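Side-chain contact in CAG pathogenicity island protein 13 (Helicobacter pylori, PDB 2G3V), which is of unknown function but is encoded by the cag pathogenicity island, which specifies a type IV secretion system: residues Glu95-Glu98 with Leu99-Ile103. Sequence-based numbering, arbitrary orientation.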
loop_
_atom_site.group_PDB
_atom_site.type_symbol
_atom_site.label_atom_id
_atom_site.label_comp_id
_atom_site.label_asym_id
_atom_site.label_seq_id
_atom_site.Cartn_x
_atom_site.Cartn_y
_atom_site.Cartn_z
ATOM N N GLU A 95 7.867 -3.296 -0.421
ATOM C CA GLU A 95 7.011 -2.655 -1.413
ATOM C C GLU A 95 6.839 -1.163 -1.137
ATOM O O GLU A 95 6.820 -0.361 -2.062
ATOM C CB GLU A 95 5.637 -3.345 -1.471
ATOM C CG GLU A 95 5.723 -4.828 -1.796
ATOM C CD GLU A 95 6.659 -5.126 -2.971
ATOM O OE1 GLU A 95 6.469 -4.530 -4.060
ATOM O OE2 GLU A 95 7.586 -5.954 -2.805
ATOM N N THR A 96 6.721 -0.773 0.128
ATOM C CA THR A 96 6.568 0.650 0.417
ATOM C C THR A 96 7.839 1.393 -0.021
ATOM O O THR A 96 7.792 2.556 -0.437
ATOM C CB THR A 96 6.246 0.897 1.914
ATOM O OG1 THR A 96 7.213 0.259 2.749
ATOM C CG2 THR A 96 4.894 0.337 2.255
HETATM N N MSE A 97 8.968 0.694 0.043
HETATM C CA MSE A 97 10.261 1.238 -0.351
HETATM C C MSE A 97 10.351 1.456 -1.868
HETATM O O MSE A 97 10.819 2.500 -2.334
HETATM C CB MSE A 97 11.369 0.278 0.085
HETATM C CG MSE A 97 11.976 0.551 1.443
HETATM SE SE MSE A 97 13.392 1.912 1.396
HETATM C CE MSE A 97 14.706 0.917 0.367
ATOM N N GLU A 98 9.915 0.458 -2.631
ATOM C CA GLU A 98 9.947 0.534 -4.096
ATOM C C GLU A 98 9.038 1.665 -4.588
ATOM O O GLU A 98 9.424 2.430 -5.471
ATOM C CB GLU A 98 9.503 -0.802 -4.709
ATOM C CG GLU A 98 9.884 -0.987 -6.170
ATOM C CD GLU A 98 11.394 -1.053 -6.363
ATOM O OE1 GLU A 98 12.055 -1.856 -5.656
ATOM O OE2 GLU A 98 11.914 -0.308 -7.221
ATOM N N LEU A 99 7.831 1.762 -4.026
ATOM C CA LEU A 99 6.880 2.820 -4.402
ATOM C C LEU A 99 7.498 4.192 -4.101
ATOM O O LEU A 99 7.440 5.114 -4.926
ATOM C CB LEU A 99 5.560 2.659 -3.625
ATOM C CG LEU A 99 4.531 3.811 -3.584
ATOM C CD1 LEU A 99 3.982 4.101 -4.977
ATOM C CD2 LEU A 99 3.408 3.449 -2.633
ATOM N N LEU A 100 8.100 4.311 -2.922
ATOM C CA LEU A 100 8.738 5.557 -2.512
ATOM C C LEU A 100 9.800 5.965 -3.532
ATOM O O LEU A 100 9.903 7.136 -3.891
ATOM C CB LEU A 100 9.374 5.380 -1.132
ATOM C CG LEU A 100 8.976 6.290 0.027
ATOM C CD1 LEU A 100 7.617 6.926 -0.188
ATOM C CD2 LEU A 100 8.993 5.460 1.297
ATOM N N HIS A 101 10.593 5.009 -4.006
ATOM C CA HIS A 101 11.619 5.328 -5.002
ATOM C C HIS A 101 10.987 5.681 -6.334
ATOM O O HIS A 101 11.465 6.584 -7.031
ATOM C CB HIS A 101 12.601 4.165 -5.176
ATOM C CG HIS A 101 13.529 4.004 -4.022
ATOM N ND1 HIS A 101 14.306 5.041 -3.553
ATOM C CD2 HIS A 101 13.779 2.948 -3.214
ATOM C CE1 HIS A 101 14.991 4.632 -2.501
ATOM N NE2 HIS A 101 14.689 3.366 -2.273
ATOM N N ALA A 102 9.922 4.958 -6.687
ATOM C CA ALA A 102 9.193 5.221 -7.924
ATOM C C ALA A 102 8.799 6.691 -7.891
ATOM O O ALA A 102 9.049 7.431 -8.846
ATOM C CB ALA A 102 7.953 4.348 -8.003
ATOM N N ILE A 103 8.219 7.103 -6.760
ATOM C CA ILE A 103 7.789 8.475 -6.528
ATOM C C ILE A 103 8.954 9.462 -6.709
ATOM O O ILE A 103 8.811 10.488 -7.369
ATOM C CB ILE A 103 7.175 8.610 -5.090
ATOM C CG1 ILE A 103 5.849 7.840 -5.024
ATOM C CG2 ILE A 103 6.953 10.099 -4.724
ATOM C CD1 ILE A 103 5.218 7.757 -3.645
#
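M97 and H101, one helical turn apart, lie side by side and point the same way, so that the methyl end of the selenomethionine meets the imidazole: M97 CE is 3.6 Å from H101 NE2. The selenium itself stands farther off, in an oblique Met-aromatic contact that puts M97 SE 5.0 Å from the centroid of the H101 ring. Bends at chi2 and chi3 turn the M97 chain so that its methyl comes alongside the histidine. The ring also rests by its CD2 against the carbonyl oxygen of the preceding turn, H101 CD2 to M97 O being 3.1 Å, with the oxygen oblique to the ring. That approach follows from chi1 of -73°, which sets CG beside the backbone N and anti to the carbonyl carbon. The same oxygen accepts the H101 amide, M97 O to H101 N being 3.0 Å. L100 leans on the preceding turn, its CB 3.3 Å from T96 O and its CD2 also close to that atom, which receives the L100 amide. The backbone between them is bonded i to i+4: L99 N reaches E95 O with an almost straight N-H (172°), and A102 N reaches E98 O at 2.8 Å, while A102 CB lies 3.5 Å from E98 O. On the buried side, T96 touches H49 and F52 of helix 35-57 and F122, and its OG1 is hydrogen-bonded to E93 O and L92 O in the preceding turn. L99 packs on I45 and F109. M97, though exposed, also touches H49, which places it at the edge of the interface with helix 35-57. M97 and H101 thus form an i to i+4 side-chain pair on one amphipathic alpha-helix, 82-105, whose buried T96 and L99 pack on helix 35-57 in this all-helical CagS fold.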